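Local coordinates for probable eukaryotic D-amino acid tRNA deacylase, LMAJ005534AAA (PDB 1TC5), which probably hydrolyses D-aminoacyl-tRNA, such as D-tyrosyl-tRNA(Tyr), to release the D-amino acid and free tRNA, at residues R137-G148 against N166-F174. Residues are numbered along the deposited sequence; the frame is centred on the assembly and turned at random.
Sequences RGVDESRVDANG and NSRVISGTF
Asn147 reaches along the end of strand 169-171 with its side-chain amide, and both N-H groups of ND2 are used. Asn147 ND2 gives one N-H to Ser171 O (2.8 Å), lying in the plane of that carbonyl; from Asn147 ND2 to Thr173 OG1 is 2.8 Å, almost straight at 173°. Both acceptors sit within about 6° of the amide plane, which fixes the rotation of the buried group. CG stands anti to the carbonyl carbon (chi1 -56°), which swings the amide towards Ser171 and Thr173. The backbones are joined by Ser171 N to Asn147 O, 2.9 Å, with the donor well above the carbonyl plane. Thr173 OG1 is also bonded to Val25 O. Gly148 CA lies 3.4 Å from Val169 O in a C-H...O contact, an approach that leaves no room for a side chain. At the other end, Val169 CG2 touches Val139 CG2 at 3.8 Å and Arg137 CG at 3.7 Å. Arg137 bends at chi2 and chi3, carrying its guanidinium to Leu86 O and Cys89 O, while NE reaches Arg168 O through a water. Residues 137-148, the first part of the long loop after helix 119-136, close with a type I beta turn from Asp145 to Gly148 and border strand 169-171, an edge strand, within this chain, of the mixed sheet in this DTD-family fold.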
ATOM      1  N   ARG A 137     -15.500  10.193 -13.660  1.00 17.21           N
ATOM      2  CA  ARG A 137     -14.327  10.411 -14.502  1.00 17.96           C
ATOM      3  C   ARG A 137     -14.654  10.447 -15.999  1.00 17.70           C
ATOM      4  O   ARG A 137     -13.750  10.593 -16.832  1.00 20.17           O
ATOM      5  CB  ARG A 137     -13.248   9.356 -14.188  1.00 17.17           C
ATOM      6  CG  ARG A 137     -12.822   9.338 -12.724  1.00 20.76           C
ATOM      7  CD  ARG A 137     -12.233  10.646 -12.242  1.00 17.91           C
ATOM      8  NE  ARG A 137     -10.839  10.811 -12.653  1.00 16.56           N
ATOM      9  CZ  ARG A 137     -10.135  11.919 -12.443  1.00 18.14           C
ATOM     10  NH1 ARG A 137     -10.706  12.971 -11.902  1.00 17.02           N
ATOM     11  NH2 ARG A 137      -8.860  11.986 -12.799  1.00 21.03           N
ATOM     12  N   GLY A 138     -15.934  10.348 -16.342  1.00 18.17           N
ATOM     13  CA  GLY A 138     -16.383  10.502 -17.712  1.00 17.97           C
ATOM     14  C   GLY A 138     -16.060   9.313 -18.594  1.00 19.03           C
ATOM     15  O   GLY A 138     -15.956   9.457 -19.808  1.00 18.55           O
ATOM     16  N   VAL A 139     -15.891   8.142 -17.990  1.00 20.30           N
ATOM     17  CA  VAL A 139     -15.581   6.924 -18.746  1.00 19.28           C
ATOM     18  C   VAL A 139     -16.772   6.508 -19.618  1.00 20.73           C
ATOM     19  O   VAL A 139     -17.911   6.485 -19.161  1.00 19.92           O
ATOM     20  CB  VAL A 139     -15.159   5.749 -17.818  1.00 19.61           C
ATOM     21  CG1 VAL A 139     -14.931   4.473 -18.618  1.00 21.70           C
ATOM     22  CG2 VAL A 139     -13.894   6.104 -17.002  1.00 19.87           C
ATOM     23  N   ASP A 140     -16.483   6.195 -20.879  1.00 20.10           N
ATOM     24  CA  ASP A 140     -17.479   5.637 -21.798  1.00 19.70           C
ATOM     25  C   ASP A 140     -17.627   4.138 -21.473  1.00 20.97           C
ATOM     26  O   ASP A 140     -16.865   3.287 -21.936  1.00 21.07           O
ATOM     27  CB  ASP A 140     -17.086   5.879 -23.255  1.00 18.89           C
ATOM     28  CG  ASP A 140     -18.138   5.387 -24.246  1.00 22.99           C
ATOM     29  OD1 ASP A 140     -19.178   4.792 -23.841  1.00 20.26           O
ATOM     30  OD2 ASP A 140     -17.979   5.531 -25.469  1.00 22.60           O
ATOM     31  N   GLU A 141     -18.636   3.840 -20.664  1.00 21.95           N
ATOM     32  CA  GLU A 141     -18.832   2.498 -20.132  1.00 23.16           C
ATOM     33  C   GLU A 141     -19.225   1.480 -21.219  1.00 23.86           C
ATOM     34  O   GLU A 141     -19.158   0.280 -20.966  1.00 24.54           O
ATOM     35  CB  GLU A 141     -19.857   2.506 -18.962  1.00 21.00           C
ATOM     36  CG  GLU A 141     -19.341   3.110 -17.641  1.00 23.74           C
ATOM     37  CD  GLU A 141     -20.325   2.982 -16.468  1.00 25.11           C
ATOM     38  OE1 GLU A 141     -21.465   3.483 -16.580  1.00 25.12           O
ATOM     39  OE2 GLU A 141     -19.972   2.409 -15.407  1.00 21.18           O
ATOM     40  N   SER A 142     -19.587   1.949 -22.423  1.00 24.25           N
ATOM     41  CA  SER A 142     -19.868   1.056 -23.553  1.00 24.10           C
ATOM     42  C   SER A 142     -18.604   0.632 -24.335  1.00 24.76           C
ATOM     43  O   SER A 142     -18.669  -0.254 -25.205  1.00 26.62           O
ATOM     44  CB  SER A 142     -20.897   1.701 -24.491  1.00 21.84           C
ATOM     45  OG  SER A 142     -20.274   2.655 -25.323  1.00 17.72           O
ATOM     46  N   ARG A 143     -17.478   1.284 -24.049  1.00 23.19           N
ATOM     47  CA  ARG A 143     -16.203   1.021 -24.718  1.00 25.59           C
ATOM     48  C   ARG A 143     -15.207   0.249 -23.838  1.00 23.99           C
ATOM     49  O   ARG A 143     -14.134  -0.123 -24.307  1.00 23.12           O
ATOM     50  CB  ARG A 143     -15.585   2.354 -25.149  1.00 30.76           C
ATOM     51  CG  ARG A 143     -16.075   2.861 -26.505  1.00 39.95           C
ATOM     52  CD  ARG A 143     -15.051   2.710 -27.639  1.00 47.08           C
ATOM     53  NE  ARG A 143     -15.661   2.209 -28.866  1.00 50.53           N
ATOM     54  CZ  ARG A 143     -16.441   2.921 -29.680  1.00 56.03           C
ATOM     55  NH1 ARG A 143     -16.728   4.195 -29.422  1.00 56.88           N
ATOM     56  NH2 ARG A 143     -16.942   2.351 -30.773  1.00 58.70           N
ATOM     57  N   VAL A 144     -15.567   0.000 -22.576  1.00 22.03           N
ATOM     58  CA  VAL A 144     -14.682  -0.707 -21.647  1.00 19.32           C
ATOM     59  C   VAL A 144     -15.287  -2.004 -21.127  1.00 18.78           C
ATOM     60  O   VAL A 144     -16.506  -2.202 -21.166  1.00 17.15           O
ATOM     61  CB  VAL A 144     -14.285   0.179 -20.423  1.00 16.91           C
ATOM     62  CG1 VAL A 144     -13.671   1.477 -20.887  1.00 19.62           C
ATOM     63  CG2 VAL A 144     -15.482   0.442 -19.477  1.00 16.87           C
ATOM     64  N   ASP A 145     -14.420  -2.880 -20.620  1.00 19.12           N
ATOM     65  CA  ASP A 145     -14.836  -4.174 -20.102  1.00 18.55           C
ATOM     66  C   ASP A 145     -15.074  -4.078 -18.613  1.00 19.42           C
ATOM     67  O   ASP A 145     -15.111  -2.984 -18.055  1.00 18.57           O
ATOM     68  CB  ASP A 145     -13.815  -5.274 -20.473  1.00 19.87           C
ATOM     69  CG  ASP A 145     -12.429  -5.051 -19.876  1.00 21.58           C
ATOM     70  OD1 ASP A 145     -12.268  -4.211 -18.980  1.00 22.75           O
ATOM     71  OD2 ASP A 145     -11.424  -5.689 -20.247  1.00 22.28           O
ATOM     72  N   ALA A 146     -15.221  -5.224 -17.967  1.00 21.31           N
ATOM     73  CA  ALA A 146     -15.495  -5.293 -16.534  1.00 21.54           C
ATOM     74  C   ALA A 146     -14.401  -4.678 -15.642  1.00 21.26           C
ATOM     75  O   ALA A 146     -14.678  -4.209 -14.526  1.00 24.40           O
ATOM     76  CB  ALA A 146     -15.708  -6.738 -16.146  1.00 23.28           C
ATOM     77  N   ASN A 147     -13.163  -4.673 -16.128  1.00 19.37           N
ATOM     78  CA  ASN A 147     -12.043  -4.077 -15.387  1.00 18.71           C
ATOM     79  C   ASN A 147     -11.679  -2.654 -15.837  1.00 17.00           C
ATOM     80  O   ASN A 147     -10.675  -2.088 -15.388  1.00 16.93           O
ATOM     81  CB  ASN A 147     -10.795  -4.969 -15.494  1.00 18.62           C
ATOM     82  CG  ASN A 147     -11.040  -6.390 -15.010  1.00 18.39           C
ATOM     83  OD1 ASN A 147     -11.174  -7.297 -15.820  1.00 13.94           O
ATOM     84  ND2 ASN A 147     -11.053  -6.598 -13.693  1.00 12.73           N
ATOM     85  N   GLY A 148     -12.473  -2.089 -16.743  1.00 18.65           N
ATOM     86  CA  GLY A 148     -12.284  -0.725 -17.211  1.00 17.65           C
ATOM     87  C   GLY A 148     -11.292  -0.585 -18.348  1.00 19.75           C
ATOM     88  O   GLY A 148     -11.006   0.533 -18.774  1.00 21.42           O
ATOM     89  N   ASN A 166      -4.570   8.340 -19.275  1.00 18.03           N
ATOM     90  CA  ASN A 166      -5.621   8.577 -20.272  1.00 16.26           C
ATOM     91  C   ASN A 166      -7.036   8.522 -19.668  1.00 16.61           C
ATOM     92  O   ASN A 166      -7.948   7.931 -20.224  1.00 18.24           O
ATOM     93  CB  ASN A 166      -5.508   7.602 -21.452  1.00 18.15           C
ATOM     94  CG  ASN A 166      -6.362   8.026 -22.644  1.00 21.40           C
ATOM     95  OD1 ASN A 166      -6.876   7.182 -23.401  1.00 24.70           O
ATOM     96  ND2 ASN A 166      -6.539   9.328 -22.802  1.00 21.35           N
ATOM     97  N   SER A 167      -7.201   9.159 -18.516  1.00 16.78           N
ATOM     98  CA  SER A 167      -8.493   9.264 -17.838  1.00 16.73           C
ATOM     99  C   SER A 167      -9.115   7.890 -17.551  1.00 16.72           C
ATOM    100  O   SER A 167     -10.332   7.728 -17.614  1.00 17.81           O
ATOM    101  CB  SER A 167      -9.477  10.157 -18.616  1.00 18.48           C
ATOM    102  OG  SER A 167      -8.981  11.458 -18.841  1.00 19.84           O
ATOM    103  N   ARG A 168      -8.281   6.916 -17.195  1.00 17.85           N
ATOM    104  CA  ARG A 168      -8.752   5.539 -16.987  1.00 16.68           C
ATOM    105  C   ARG A 168      -9.293   5.328 -15.599  1.00 13.59           C
ATOM    106  O   ARG A 168      -8.898   6.007 -14.658  1.00 15.68           O
ATOM    107  CB  ARG A 168      -7.642   4.533 -17.280  1.00 18.38           C
ATOM    108  CG  ARG A 168      -7.268   4.558 -18.737  1.00 18.84           C
ATOM    109  CD  ARG A 168      -6.283   3.518 -19.161  1.00 26.36           C
ATOM    110  NE  ARG A 168      -4.949   4.048 -19.013  1.00 32.78           N
ATOM    111  CZ  ARG A 168      -4.152   4.449 -19.988  1.00 26.98           C
ATOM    112  NH1 ARG A 168      -4.451   4.318 -21.280  1.00 24.13           N
ATOM    113  NH2 ARG A 168      -2.995   4.978 -19.643  1.00 28.43           N
ATOM    114  N   VAL A 169     -10.244   4.409 -15.488  1.00 15.31           N
ATOM    115  CA  VAL A 169     -10.681   3.886 -14.200  1.00 15.51           C
ATOM    116  C   VAL A 169     -10.600   2.358 -14.359  1.00 16.28           C
ATOM    117  O   VAL A 169     -11.502   1.724 -14.933  1.00 16.35           O
ATOM    118  CB  VAL A 169     -12.116   4.360 -13.825  1.00 12.74           C
ATOM    119  CG1 VAL A 169     -12.581   3.683 -12.558  1.00 15.95           C
ATOM    120  CG2 VAL A 169     -12.175   5.854 -13.677  1.00 17.62           C
ATOM    121  N   ILE A 170      -9.473   1.813 -13.902  1.00 14.79           N
ATOM    122  CA  ILE A 170      -9.177   0.399 -13.958  1.00 15.51           C
ATOM    123  C   ILE A 170      -9.520  -0.176 -12.605  1.00 15.59           C
ATOM    124  O   ILE A 170      -9.263   0.453 -11.598  1.00 18.10           O
ATOM    125  CB  ILE A 170      -7.674   0.140 -14.277  1.00 14.30           C
ATOM    126  CG1 ILE A 170      -7.213   0.919 -15.515  1.00 17.76           C
ATOM    127  CG2 ILE A 170      -7.426  -1.346 -14.451  1.00 17.73           C
ATOM    128  CD1 ILE A 170      -8.051   0.685 -16.797  1.00 17.65           C
ATOM    129  N   SER A 171     -10.122  -1.361 -12.597  1.00 18.00           N
ATOM    130  CA  SER A 171     -10.529  -2.011 -11.359  1.00 17.79           C
ATOM    131  C   SER A 171     -10.302  -3.525 -11.397  1.00 15.09           C
ATOM    132  O   SER A 171     -10.477  -4.191 -12.431  1.00 17.96           O
ATOM    133  CB  SER A 171     -11.996  -1.673 -11.048  1.00 18.71           C
ATOM    134  OG  SER A 171     -12.823  -1.940 -12.164  1.00 20.79           O
ATOM    135  N   GLY A 172      -9.912  -4.065 -10.249  1.00 15.30           N
ATOM    136  CA  GLY A 172      -9.711  -5.486 -10.093  1.00 14.10           C
ATOM    137  C   GLY A 172     -10.986  -6.283 -10.213  1.00 14.12           C
ATOM    138  O   GLY A 172     -12.091  -5.772 -10.048  1.00 15.44           O
ATOM    139  N   THR A 173     -10.824  -7.547 -10.567  1.00 18.16           N
ATOM    140  CA  THR A 173     -11.931  -8.498 -10.606  1.00 16.47           C
ATOM    141  C   THR A 173     -12.183  -8.907  -9.172  1.00 16.03           C
ATOM    142  O   THR A 173     -11.268  -9.428  -8.514  1.00 13.87           O
ATOM    143  CB  THR A 173     -11.502  -9.696 -11.476  1.00 17.73           C
ATOM    144  OG1 THR A 173     -11.199  -9.226 -12.804  1.00 15.22           O
ATOM    145  CG2 THR A 173     -12.647 -10.711 -11.676  1.00 21.89           C
ATOM    146  N   PHE A 174     -13.383  -8.620  -8.670  1.00 13.64           N
ATOM    147  CA  PHE A 174     -13.731  -8.943  -7.304  1.00 15.01           C
ATOM    148  C   PHE A 174     -13.597 -10.440  -7.043  1.00 16.66           C
ATOM    149  O   PHE A 174     -14.071 -11.259  -7.839  1.00 16.92           O
ATOM    150  CB  PHE A 174     -15.174  -8.542  -6.999  1.00 16.98           C
ATOM    151  CG  PHE A 174     -15.484  -8.536  -5.522  1.00 21.00           C
ATOM    152  CD1 PHE A 174     -14.978  -7.536  -4.711  1.00 24.41           C
ATOM    153  CD2 PHE A 174     -16.227  -9.555  -4.945  1.00 27.28           C
ATOM    154  CE1 PHE A 174     -15.238  -7.516  -3.350  1.00 27.57           C
ATOM    155  CE2 PHE A 174     -16.483  -9.555  -3.579  1.00 27.10           C
ATOM    156  CZ  PHE A 174     -15.994  -8.529  -2.782  1.00 23.88           C
TER
HETATM  157  O   HOH W   1      -9.443   8.554 -14.180  1.00 19.14           O
HETATM  158  O   HOH W   2     -12.610   8.924 -18.659  1.00 25.82           O
HETATM  159  O   HOH W   3     -13.922  -4.588 -11.673  1.00 23.80           O
HETATM  160  O   HOH W   4     -11.429   3.320 -17.889  1.00 27.66           O